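PDB 2Z5L: tylactone synthase starter module and modules 1 & 2 from Streptomyces fradiae, which probably reduces the beta-keto group of a tylosin precursor with a nicotinamide cofactor, as the first ketoreductase of this polyketide synthase, setting the chirality of the resulting alcohol. Local coordinates for residues D120-S125 / G162-G167; W166-V171 / A349-L354; E360-A365 / Q401-A406. One frame throughout, in Å; residues are numbered along the deposited sequence.

Contact 1. Residues D120-S125 / G162-G167; sequences DAVRTS and GAQLWG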
ATOM      1  N   ASP A 120      -3.724  -4.822  14.332  1.00 34.37           N
ATOM      2  CA  ASP A 120      -4.353  -6.064  14.752  1.00 35.00           C
ATOM      3  C   ASP A 120      -5.639  -6.241  13.965  1.00 33.30           C
ATOM      4  O   ASP A 120      -6.025  -7.357  13.622  1.00 31.60           O
ATOM      5  CB  ASP A 120      -4.670  -6.019  16.245  1.00 37.88           C
ATOM      6  CG  ASP A 120      -3.618  -6.696  17.078  1.00 40.53           C
ATOM      7  OD1 ASP A 120      -2.422  -6.590  16.713  1.00 40.88           O
ATOM      8  OD2 ASP A 120      -3.987  -7.326  18.104  1.00 44.48           O
ATOM      9  N   ALA A 121      -6.302  -5.124  13.695  1.00 32.77           N
ATOM     10  CA  ALA A 121      -7.548  -5.136  12.944  1.00 30.44           C
ATOM     11  C   ALA A 121      -7.273  -5.652  11.541  1.00 27.64           C
ATOM     12  O   ALA A 121      -8.057  -6.421  11.001  1.00 27.32           O
ATOM     13  CB  ALA A 121      -8.143  -3.727  12.890  1.00 29.32           C
ATOM     14  N   VAL A 122      -6.175  -5.186  10.948  1.00 26.48           N
ATOM     15  CA  VAL A 122      -5.776  -5.615   9.611  1.00 24.88           C
ATOM     16  C   VAL A 122      -5.475  -7.106   9.631  1.00 25.43           C
ATOM     17  O   VAL A 122      -5.872  -7.852   8.733  1.00 25.71           O
ATOM     18  CB  VAL A 122      -4.536  -4.869   9.138  1.00 24.75           C
ATOM     19  CG1 VAL A 122      -4.234  -5.231   7.674  1.00 21.16           C
ATOM     20  CG2 VAL A 122      -4.770  -3.380   9.272  1.00 26.30           C
ATOM     21  N   ARG A 123      -4.772  -7.536  10.671  1.00 25.00           N
ATOM     22  CA  ARG A 123      -4.434  -8.939  10.807  1.00 25.71           C
ATOM     23  C   ARG A 123      -5.708  -9.770  10.909  1.00 25.64           C
ATOM     24  O   ARG A 123      -5.853 -10.770  10.202  1.00 25.01           O
ATOM     25  CB  ARG A 123      -3.552  -9.163  12.037  1.00 27.85           C
ATOM     26  CG  ARG A 123      -2.208  -8.439  11.978  1.00 28.58           C
ATOM     27  CD  ARG A 123      -1.329  -8.864  13.142  1.00 31.05           C
ATOM     28  NE  ARG A 123      -0.076  -8.119  13.193  1.00 32.09           N
ATOM     29  CZ  ARG A 123       0.071  -6.940  13.789  1.00 36.00           C
ATOM     30  NH1 ARG A 123      -0.959  -6.363  14.400  1.00 36.07           N
ATOM     31  NH2 ARG A 123       1.248  -6.333  13.771  1.00 35.38           N
ATOM     32  N   THR A 124      -6.638  -9.334  11.759  1.00 22.40           N
ATOM     33  CA  THR A 124      -7.894 -10.045  11.950  1.00 23.10           C
ATOM     34  C   THR A 124      -8.779  -9.979  10.712  1.00 22.85           C
ATOM     35  O   THR A 124      -9.580 -10.880  10.487  1.00 23.68           O
ATOM     36  CB  THR A 124      -8.702  -9.491  13.137  1.00 24.40           C
ATOM     37  OG1 THR A 124      -7.845  -9.309  14.273  1.00 27.43           O
ATOM     38  CG2 THR A 124      -9.801 -10.481  13.514  1.00 25.03           C
ATOM     39  N   SER A 125      -8.636  -8.910   9.927  1.00 23.57           N
ATOM     40  CA  SER A 125      -9.420  -8.736   8.711  1.00 23.64           C
ATOM     41  C   SER A 125      -8.934  -9.743   7.677  1.00 24.33           C
ATOM     42  O   SER A 125      -9.733 -10.378   6.979  1.00 24.30           O
ATOM     43  CB  SER A 125      -9.275  -7.304   8.165  1.00 25.16           C
ATOM     44  OG  SER A 125      -9.926  -6.363   9.008  1.00 23.99           O
ATOM     45  N   GLY A 162      -6.455   1.832   8.262  1.00 34.40           N
ATOM     46  CA  GLY A 162      -7.335   1.767   7.104  1.00 31.11           C
ATOM     47  C   GLY A 162      -6.625   1.678   5.763  1.00 30.82           C
ATOM     48  O   GLY A 162      -7.078   0.965   4.864  1.00 30.88           O
ATOM     49  N   ALA A 163      -5.524   2.412   5.607  1.00 29.58           N
ATOM     50  CA  ALA A 163      -4.774   2.393   4.348  1.00 29.50           C
ATOM     51  C   ALA A 163      -4.226   1.000   4.042  1.00 29.65           C
ATOM     52  O   ALA A 163      -4.185   0.581   2.888  1.00 29.72           O
ATOM     53  CB  ALA A 163      -3.627   3.410   4.403  1.00 30.26           C
ATOM     54  N   GLN A 164      -3.801   0.293   5.085  1.00 28.89           N
ATOM     55  CA  GLN A 164      -3.257  -1.056   4.932  1.00 29.52           C
ATOM     56  C   GLN A 164      -4.276  -2.030   4.347  1.00 29.81           C
ATOM     57  O   GLN A 164      -3.956  -2.814   3.446  1.00 29.81           O
ATOM     58  CB  GLN A 164      -2.787  -1.591   6.281  1.00 27.07           C
ATOM     59  CG  GLN A 164      -1.453  -1.043   6.759  1.00 26.95           C
ATOM     60  CD  GLN A 164      -0.901  -1.863   7.920  1.00 29.32           C
ATOM     61  OE1 GLN A 164      -0.858  -3.088   7.842  1.00 28.11           O
ATOM     62  NE2 GLN A 164      -0.479  -1.196   8.997  1.00 29.97           N
ATOM     63  N   LEU A 165      -5.498  -1.972   4.878  1.00 28.60           N
ATOM     64  CA  LEU A 165      -6.598  -2.838   4.452  1.00 28.04           C
ATOM     65  C   LEU A 165      -6.957  -2.620   2.982  1.00 28.05           C
ATOM     66  O   LEU A 165      -7.270  -3.565   2.255  1.00 25.66           O
ATOM     67  CB  LEU A 165      -7.842  -2.587   5.325  1.00 28.42           C
ATOM     68  CG  LEU A 165      -8.425  -3.728   6.162  1.00 30.36           C
ATOM     69  CD1 LEU A 165      -9.825  -3.326   6.622  1.00 27.13           C
ATOM     70  CD2 LEU A 165      -8.497  -5.008   5.344  1.00 26.99           C
ATOM     71  N   TRP A 166      -6.952  -1.367   2.542  1.00 28.79           N
ATOM     72  CA  TRP A 166      -7.271  -1.111   1.143  1.00 29.68           C
ATOM     73  C   TRP A 166      -6.190  -1.753   0.295  1.00 30.70           C
ATOM     74  O   TRP A 166      -6.482  -2.343  -0.743  1.00 29.74           O
ATOM     75  CB  TRP A 166      -7.363   0.387   0.875  1.00 32.41           C
ATOM     76  CG  TRP A 166      -8.695   0.947   1.253  1.00 34.84           C
ATOM     77  CD1 TRP A 166      -9.239   1.028   2.513  1.00 35.83           C
ATOM     78  CD2 TRP A 166      -9.670   1.483   0.360  1.00 35.23           C
ATOM     79  NE1 TRP A 166     -10.495   1.583   2.452  1.00 33.98           N
ATOM     80  CE2 TRP A 166     -10.785   1.870   1.143  1.00 35.82           C
ATOM     81  CE3 TRP A 166      -9.716   1.674  -1.029  1.00 34.69           C
ATOM     82  CZ2 TRP A 166     -11.928   2.435   0.583  1.00 34.67           C
ATOM     83  CZ3 TRP A 166     -10.856   2.237  -1.587  1.00 34.98           C
ATOM     84  CH2 TRP A 166     -11.948   2.611  -0.778  1.00 36.52           C
ATOM     85  N   GLY A 167      -4.943  -1.667   0.768  1.00 30.08           N
ATOM     86  CA  GLY A 167      -3.849  -2.268   0.036  1.00 27.79           C
ATOM     87  C   GLY A 167      -4.061  -3.760  -0.116  1.00 26.27           C
ATOM     88  O   GLY A 167      -3.977  -4.308  -1.212  1.00 24.72           O
TER
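Val122 lays both of its methyl groups against the side chain of Gln164, and the two chains run at about a right angle to each other. CG1 of Val122 lies 4.0 Å from Gln164 OE1, while Val122 CG2 comes equally close to Gln164 CB, at 4.0 Å. The valine therefore spans the glutamine from its root to its amide and meets it by packing alone, without a hydrogen bond. The amide has its polar partner one turn back along its own helix, where Gln164 NE2 bonds to Asp160 OD1.

One turn on, Ser125 is met by the end of Leu165. The leucine splits over the serine: Leu165 CD2 sits 3.7 Å from Ser125 CB, and Leu165 CD1 3.9 Å from Ser125 OG. The hydroxyl is committed to its own helix, since Ser125 OG donates to Ala121 O at 2.7 Å. With chi1 at -70°, OG lies beside the backbone N, within range of that carbonyl; it arrives above the carbonyl plane, 40° out of it, and on the opposite face from Ser125 N, so two donors grip one oxygen.

Helices 119-135 and 160-175 carry these pairs and belong to the half of the ketoreductase that, as in other polyketide synthase ketoreductases, is a truncated Rossmann-like structural subdomain. Their short segments run nearly side by side, with axes 9.4 Å apart and N-to-C directions differing by 24°; Val122 and Ser125, one turn apart, meet the neighbouring residues Gln164 and Leu165. Phe359 of helix 356-376 touches both Val122 and Gln164, closing one flank of the seam. Arg123 NH1 forms a salt bridge of 2.7 Å with Asp120 OD1, and Arg123 NH2 a second one with Glu360 OE2 of helix 356-376.

Contact 2. Residues W166-V171 / A349-L354; sequences WGFGRV and AVIDTL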
ATOM      1  N   TRP A 166      -6.952  -1.367   2.542  1.00 28.79           N
ATOM      2  CA  TRP A 166      -7.271  -1.111   1.143  1.00 29.68           C
ATOM      3  C   TRP A 166      -6.190  -1.753   0.295  1.00 30.70           C
ATOM      4  O   TRP A 166      -6.482  -2.343  -0.743  1.00 29.74           O
ATOM      5  CB  TRP A 166      -7.363   0.387   0.875  1.00 32.41           C
ATOM      6  CG  TRP A 166      -8.695   0.947   1.253  1.00 34.84           C
ATOM      7  CD1 TRP A 166      -9.239   1.028   2.513  1.00 35.83           C
ATOM      8  CD2 TRP A 166      -9.670   1.483   0.360  1.00 35.23           C
ATOM      9  NE1 TRP A 166     -10.495   1.583   2.452  1.00 33.98           N
ATOM     10  CE2 TRP A 166     -10.785   1.870   1.143  1.00 35.82           C
ATOM     11  CE3 TRP A 166      -9.716   1.674  -1.029  1.00 34.69           C
ATOM     12  CZ2 TRP A 166     -11.928   2.435   0.583  1.00 34.67           C
ATOM     13  CZ3 TRP A 166     -10.856   2.237  -1.587  1.00 34.98           C
ATOM     14  CH2 TRP A 166     -11.948   2.611  -0.778  1.00 36.52           C
ATOM     15  N   GLY A 167      -4.943  -1.667   0.768  1.00 30.08           N
ATOM     16  CA  GLY A 167      -3.849  -2.268   0.036  1.00 27.79           C
ATOM     17  C   GLY A 167      -4.061  -3.760  -0.116  1.00 26.27           C
ATOM     18  O   GLY A 167      -3.977  -4.308  -1.212  1.00 24.72           O
ATOM     19  N   PHE A 168      -4.356  -4.417   0.996  1.00 27.35           N
ATOM     20  CA  PHE A 168      -4.592  -5.851   1.006  1.00 26.81           C
ATOM     21  C   PHE A 168      -5.850  -6.209   0.234  1.00 26.14           C
ATOM     22  O   PHE A 168      -5.911  -7.241  -0.440  1.00 25.90           O
ATOM     23  CB  PHE A 168      -4.774  -6.330   2.438  1.00 24.41           C
ATOM     24  CG  PHE A 168      -5.172  -7.760   2.535  1.00 22.25           C
ATOM     25  CD1 PHE A 168      -4.227  -8.766   2.349  1.00 24.59           C
ATOM     26  CD2 PHE A 168      -6.492  -8.110   2.767  1.00 23.47           C
ATOM     27  CE1 PHE A 168      -4.586 -10.102   2.389  1.00 20.35           C
ATOM     28  CE2 PHE A 168      -6.861  -9.442   2.808  1.00 25.72           C
ATOM     29  CZ  PHE A 168      -5.905 -10.449   2.618  1.00 22.84           C
ATOM     30  N   GLY A 169      -6.862  -5.360   0.378  1.00 26.39           N
ATOM     31  CA  GLY A 169      -8.137  -5.588  -0.283  1.00 27.00           C
ATOM     32  C   GLY A 169      -8.009  -5.778  -1.786  1.00 26.61           C
ATOM     33  O   GLY A 169      -8.675  -6.638  -2.361  1.00 28.06           O
ATOM     34  N   ARG A 170      -7.166  -4.959  -2.416  1.00 26.18           N
ATOM     35  CA  ARG A 170      -6.932  -5.014  -3.860  1.00 26.21           C
ATOM     36  C   ARG A 170      -6.245  -6.308  -4.291  1.00 27.38           C
ATOM     37  O   ARG A 170      -6.414  -6.776  -5.428  1.00 30.07           O
ATOM     38  CB  ARG A 170      -6.111  -3.797  -4.306  1.00 27.79           C
ATOM     39  CG  ARG A 170      -6.822  -2.471  -4.016  1.00 26.26           C
ATOM     40  CD  ARG A 170      -6.049  -1.282  -4.556  1.00 29.28           C
ATOM     41  NE  ARG A 170      -5.042  -0.780  -3.621  1.00 27.31           N
ATOM     42  CZ  ARG A 170      -5.244   0.236  -2.790  1.00 29.18           C
ATOM     43  NH1 ARG A 170      -6.420   0.865  -2.776  1.00 25.55           N
ATOM     44  NH2 ARG A 170      -4.275   0.619  -1.975  1.00 28.49           N
ATOM     45  N   VAL A 171      -5.464  -6.883  -3.388  1.00 27.38           N
ATOM     46  CA  VAL A 171      -4.785  -8.131  -3.673  1.00 26.53           C
ATOM     47  C   VAL A 171      -5.837  -9.227  -3.601  1.00 26.81           C
ATOM     48  O   VAL A 171      -5.828 -10.165  -4.405  1.00 26.88           O
ATOM     49  CB  VAL A 171      -3.669  -8.420  -2.632  1.00 26.58           C
ATOM     50  CG1 VAL A 171      -3.128  -9.834  -2.826  1.00 22.95           C
ATOM     51  CG2 VAL A 171      -2.556  -7.406  -2.784  1.00 22.97           C
ATOM     52  N   ALA A 349       3.550 -14.663  -1.081  1.00 43.34           N
ATOM     53  CA  ALA A 349       2.727 -15.662  -0.422  1.00 40.59           C
ATOM     54  C   ALA A 349       1.248 -15.330  -0.633  1.00 38.36           C
ATOM     55  O   ALA A 349       0.791 -14.248  -0.263  1.00 36.89           O
ATOM     56  CB  ALA A 349       3.046 -15.704   1.073  1.00 41.85           C
ATOM     57  N   VAL A 350       0.513 -16.254  -1.250  1.00 34.24           N
ATOM     58  CA  VAL A 350      -0.907 -16.062  -1.488  1.00 31.89           C
ATOM     59  C   VAL A 350      -1.649 -16.024  -0.167  1.00 31.78           C
ATOM     60  O   VAL A 350      -1.158 -16.512   0.857  1.00 31.11           O
ATOM     61  CB  VAL A 350      -1.505 -17.206  -2.343  1.00 31.25           C
ATOM     62  CG1 VAL A 350      -0.962 -17.127  -3.755  1.00 30.08           C
ATOM     63  CG2 VAL A 350      -1.165 -18.545  -1.712  1.00 28.12           C
ATOM     64  N   ILE A 351      -2.840 -15.440  -0.207  1.00 31.00           N
ATOM     65  CA  ILE A 351      -3.696 -15.300   0.969  1.00 31.03           C
ATOM     66  C   ILE A 351      -3.958 -16.593   1.736  1.00 34.42           C
ATOM     67  O   ILE A 351      -3.943 -16.616   2.977  1.00 32.79           O
ATOM     68  CB  ILE A 351      -5.039 -14.696   0.569  1.00 28.87           C
ATOM     69  CG1 ILE A 351      -4.802 -13.338  -0.085  1.00 28.02           C
ATOM     70  CG2 ILE A 351      -5.952 -14.557   1.809  1.00 28.71           C
ATOM     71  CD1 ILE A 351      -6.058 -12.729  -0.698  1.00 31.59           C
ATOM     72  N   ASP A 352      -4.200 -17.671   1.000  1.00 34.81           N
ATOM     73  CA  ASP A 352      -4.474 -18.952   1.641  1.00 38.67           C
ATOM     74  C   ASP A 352      -3.293 -19.437   2.464  1.00 38.13           C
ATOM     75  O   ASP A 352      -3.465 -20.213   3.402  1.00 38.48           O
ATOM     76  CB  ASP A 352      -4.828 -20.027   0.603  1.00 42.36           C
ATOM     77  CG  ASP A 352      -5.020 -21.399   1.232  1.00 44.61           C
ATOM     78  OD1 ASP A 352      -5.939 -21.551   2.066  1.00 46.00           O
ATOM     79  OD2 ASP A 352      -4.247 -22.324   0.902  1.00 47.71           O
ATOM     80  N   THR A 353      -2.096 -18.974   2.118  1.00 37.82           N
ATOM     81  CA  THR A 353      -0.897 -19.391   2.833  1.00 38.27           C
ATOM     82  C   THR A 353      -0.226 -18.246   3.582  1.00 37.40           C
ATOM     83  O   THR A 353       0.883 -18.410   4.077  1.00 38.21           O
ATOM     84  CB  THR A 353       0.139 -20.000   1.875  1.00 38.27           C
ATOM     85  OG1 THR A 353       0.664 -18.977   1.020  1.00 43.01           O
ATOM     86  CG2 THR A 353      -0.509 -21.076   1.020  1.00 40.83           C
ATOM     87  N   LEU A 354      -0.885 -17.093   3.654  1.00 37.20           N
ATOM     88  CA  LEU A 354      -0.321 -15.937   4.346  1.00 35.18           C
ATOM     89  C   LEU A 354      -0.378 -16.148   5.858  1.00 35.17           C
ATOM     90  O   LEU A 354      -1.442 -16.041   6.474  1.00 34.28           O
ATOM     91  CB  LEU A 354      -1.087 -14.670   3.947  1.00 35.06           C
ATOM     92  CG  LEU A 354      -0.642 -13.290   4.488  1.00 35.28           C
ATOM     93  CD1 LEU A 354       0.791 -13.045   4.165  1.00 34.32           C
ATOM     94  CD2 LEU A 354      -1.505 -12.201   3.869  1.00 34.15           C
TER
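The tip of the Phe168 ring is held between Ile351 and Leu354, which joins helix 160-175 of the structural half to the loop that precedes helix 356-376 in the Rossmann-type catalytic half of the ketoreductase. The dense part of the contact is these three buried side chains. Phe168 CZ lies 4.0 Å from Ile351 CD1 and 4.1 Å from Ile351 CG1, so the isoleucine brings its longer branch, CG1 and CD1, to the far end of the ring. Leu354 reaches the neighbouring corner, with its CD2 4.0 Å from Phe168 CE1. Both methyls approach the ring obliquely, and the leucine and phenylalanine chains slide past each other in opposite directions. Phe168 gets this far because its CG is anti to the backbone N (chi1 174°), which carries the ring out from the helix. Ile126 and Leu129 of helix 119-135 also touch the phenylalanine, extending the apolar cluster.

The contact is looser at Val171. This residue points toward the loop, yet Val171 CG1 stays 4.6 Å from Ile351 CD1, its nearest approach to the loop segment, and the side chain rests instead on Ala405 of helix 402-419. No hydrogen bond joins the two segments, although Ile351 N is bound by Glu175 OE1 slightly farther along the same helix. Val350, Asp352 and Thr353 form the solvent side of the loop, where the 3-10 turn of 351-353 is tied together internally: Thr353 N and Thr353 OG1 both donate to Val350 O, at 2.9 and 3.1 Å, from the same face of its carbonyl plane.

Contact 3. Residues E360-A365 / Q401-A406; sequences ETVRGA and QGAYAA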
ATOM      1  N   GLU A 360       4.335  -9.989   9.444  1.00 29.50           N
ATOM      2  CA  GLU A 360       5.170  -9.161  10.298  1.00 32.02           C
ATOM      3  C   GLU A 360       6.546  -9.010   9.711  1.00 29.94           C
ATOM      4  O   GLU A 360       7.138  -7.937   9.739  1.00 30.75           O
ATOM      5  CB  GLU A 360       5.271  -9.765  11.699  1.00 36.35           C
ATOM      6  CG  GLU A 360       4.043  -9.524  12.540  1.00 40.55           C
ATOM      7  CD  GLU A 360       3.725  -8.038  12.651  1.00 43.73           C
ATOM      8  OE1 GLU A 360       4.554  -7.271  13.209  1.00 45.17           O
ATOM      9  OE2 GLU A 360       2.647  -7.639  12.159  1.00 46.62           O
ATOM     10  N   THR A 361       7.061 -10.103   9.179  1.00 29.17           N
ATOM     11  CA  THR A 361       8.388 -10.080   8.593  1.00 27.66           C
ATOM     12  C   THR A 361       8.424  -9.083   7.445  1.00 26.08           C
ATOM     13  O   THR A 361       9.409  -8.368   7.251  1.00 25.07           O
ATOM     14  CB  THR A 361       8.756 -11.482   8.104  1.00 27.22           C
ATOM     15  OG1 THR A 361       8.873 -12.358   9.235  1.00 28.37           O
ATOM     16  CG2 THR A 361      10.059 -11.455   7.340  1.00 28.44           C
ATOM     17  N   VAL A 362       7.322  -9.006   6.706  1.00 27.47           N
ATOM     18  CA  VAL A 362       7.259  -8.103   5.571  1.00 28.08           C
ATOM     19  C   VAL A 362       7.129  -6.639   5.957  1.00 30.18           C
ATOM     20  O   VAL A 362       7.756  -5.766   5.340  1.00 28.69           O
ATOM     21  CB  VAL A 362       6.112  -8.505   4.627  1.00 26.96           C
ATOM     22  CG1 VAL A 362       5.931  -7.457   3.511  1.00 23.78           C
ATOM     23  CG2 VAL A 362       6.435  -9.852   4.024  1.00 26.01           C
ATOM     24  N   ARG A 363       6.327  -6.350   6.976  1.00 32.80           N
ATOM     25  CA  ARG A 363       6.174  -4.949   7.369  1.00 34.93           C
ATOM     26  C   ARG A 363       7.295  -4.432   8.259  1.00 35.13           C
ATOM     27  O   ARG A 363       7.578  -3.235   8.266  1.00 33.69           O
ATOM     28  CB  ARG A 363       4.817  -4.715   8.036  1.00 35.15           C
ATOM     29  CG  ARG A 363       4.625  -5.372   9.365  1.00 37.69           C
ATOM     30  CD  ARG A 363       3.148  -5.342   9.701  1.00 39.69           C
ATOM     31  NE  ARG A 363       2.630  -3.978   9.630  1.00 41.24           N
ATOM     32  CZ  ARG A 363       2.796  -3.074  10.590  1.00 41.02           C
ATOM     33  NH1 ARG A 363       3.459  -3.408  11.688  1.00 38.69           N
ATOM     34  NH2 ARG A 363       2.314  -1.842  10.453  1.00 40.26           N
ATOM     35  N   GLY A 364       7.954  -5.333   8.981  1.00 37.30           N
ATOM     36  CA  GLY A 364       9.037  -4.919   9.862  1.00 36.36           C
ATOM     37  C   GLY A 364       9.980  -3.870   9.293  1.00 39.18           C
ATOM     38  O   GLY A 364      10.003  -2.713   9.746  1.00 36.93           O
ATOM     39  N   ALA A 365      10.765  -4.258   8.294  1.00 40.23           N
ATOM     40  CA  ALA A 365      11.728  -3.330   7.691  1.00 43.07           C
ATOM     41  C   ALA A 365      11.084  -2.167   6.953  1.00 44.24           C
ATOM     42  O   ALA A 365      11.552  -1.020   7.022  1.00 43.69           O
ATOM     43  CB  ALA A 365      12.648  -4.083   6.731  1.00 44.23           C
ATOM     44  N   GLN A 401       0.922 -11.030  -3.196  1.00 26.30           N
ATOM     45  CA  GLN A 401       1.675 -10.073  -2.386  1.00 25.46           C
ATOM     46  C   GLN A 401       0.775  -9.204  -1.484  1.00 23.89           C
ATOM     47  O   GLN A 401       0.899  -7.962  -1.445  1.00 26.79           O
ATOM     48  CB  GLN A 401       2.531  -9.194  -3.300  1.00 26.50           C
ATOM     49  CG  GLN A 401       3.534  -9.973  -4.108  1.00 26.25           C
ATOM     50  CD  GLN A 401       4.374  -9.067  -4.956  1.00 30.22           C
ATOM     51  OE1 GLN A 401       3.867  -8.382  -5.858  1.00 26.50           O
ATOM     52  NE2 GLN A 401       5.675  -9.036  -4.670  1.00 29.83           N
ATOM     53  N   GLY A 402      -0.136  -9.858  -0.770  1.00 23.38           N
ATOM     54  CA  GLY A 402      -1.053  -9.145   0.107  1.00 23.04           C
ATOM     55  C   GLY A 402      -0.350  -8.455   1.265  1.00 23.06           C
ATOM     56  O   GLY A 402      -0.689  -7.330   1.626  1.00 24.51           O
ATOM     57  N   ALA A 403       0.647  -9.111   1.843  1.00 22.44           N
ATOM     58  CA  ALA A 403       1.340  -8.530   2.984  1.00 21.84           C
ATOM     59  C   ALA A 403       2.207  -7.396   2.492  1.00 22.68           C
ATOM     60  O   ALA A 403       2.396  -6.386   3.175  1.00 21.96           O
ATOM     61  CB  ALA A 403       2.192  -9.598   3.685  1.00 22.90           C
ATOM     62  N   TYR A 404       2.738  -7.554   1.288  1.00 19.17           N
ATOM     63  CA  TYR A 404       3.588  -6.517   0.714  1.00 20.79           C
ATOM     64  C   TYR A 404       2.769  -5.276   0.325  1.00 20.24           C
ATOM     65  O   TYR A 404       3.239  -4.134   0.434  1.00 18.73           O
ATOM     66  CB  TYR A 404       4.326  -7.070  -0.510  1.00 20.89           C
ATOM     67  CG  TYR A 404       5.509  -6.240  -0.940  1.00 24.86           C
ATOM     68  CD1 TYR A 404       6.579  -6.014  -0.067  1.00 25.47           C
ATOM     69  CD2 TYR A 404       5.601  -5.739  -2.243  1.00 24.28           C
ATOM     70  CE1 TYR A 404       7.710  -5.327  -0.480  1.00 25.48           C
ATOM     71  CE2 TYR A 404       6.726  -5.051  -2.667  1.00 25.54           C
ATOM     72  CZ  TYR A 404       7.781  -4.851  -1.780  1.00 26.05           C
ATOM     73  OH  TYR A 404       8.922  -4.210  -2.192  1.00 30.88           O
ATOM     74  N   ALA A 405       1.547  -5.508  -0.148  1.00 21.55           N
ATOM     75  CA  ALA A 405       0.677  -4.402  -0.537  1.00 20.23           C
ATOM     76  C   ALA A 405       0.187  -3.631   0.673  1.00 22.38           C
ATOM     77  O   ALA A 405       0.016  -2.403   0.608  1.00 20.75           O
ATOM     78  CB  ALA A 405      -0.504  -4.908  -1.343  1.00 17.63           C
ATOM     79  N   ALA A 406      -0.052  -4.339   1.776  1.00 21.97           N
ATOM     80  CA  ALA A 406      -0.503  -3.644   2.971  1.00 21.63           C
ATOM     81  C   ALA A 406       0.622  -2.708   3.413  1.00 22.40           C
ATOM     82  O   ALA A 406       0.398  -1.517   3.635  1.00 23.67           O
ATOM     83  CB  ALA A 406      -0.847  -4.638   4.083  1.00 24.62           C
TER
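Val362 fits against the first turn of helix 402-419, bringing together two helices of the catalytic Rossmann-type fold of the short-chain dehydrogenase/reductase family. Tyr404 and Asn408 on this helix are consistent with the YxxxN pattern of related ketoreductases, and Tyr404 also touches Lys366 of helix 356-376.

Van der Waals packing, with no hydrogen bond, makes up the contact between 360-365 and 401-406, which together bury 119 Å². Val362 CB stands 4.2 Å from Ala403 CB. With Val362 CG1 anti to the backbone N (chi1 173°), that methyl rests on the backbone of the facing turn, 3.7 Å from Ala403 O and 3.8 Å from Tyr404 CA. Ile345 and Phe359 widen the apolar layer, touching Val362 and Ala403 respectively.

Polar bonds are absent between the two segments, and polar side chains of each find partners outside the pair. Glu360 OE2 of the first forms a salt bridge with Arg123 NH2 of helix 119-135. Gln401, at the N-cap position of the second, has its amide bound through OE1 to Asn398 ND2 and through NE2 to Asp347 O and Glu444 OE2.

Aromatic contact is confined to an edge: Val362 CG1 lies in the plane of the Tyr404 ring, 3.9 Å from its CD1.

Contacts 1 and 2 follow one another along helix 160-175, sharing Trp166 and Gly167, with centres 10 Å apart. Contact 3 opens later in the chain than both, its centre 11 Å from contact 1 and 10 Å from contact 2. Contact 1 pairs helices 119-135 and 160-175 of the structural half, contact 3 pairs helices 356-376 and 402-419 of the catalytic half, and contact 2 crosses between the halves. Touches between contacts tie the three together: Ala405 CB lies 3.5 Å from both Gly167 O and Val171 CG2. This is consistent with a structural subdomain that braces the catalytic one, much as paired helices join subunits in dimeric short-chain dehydrogenases.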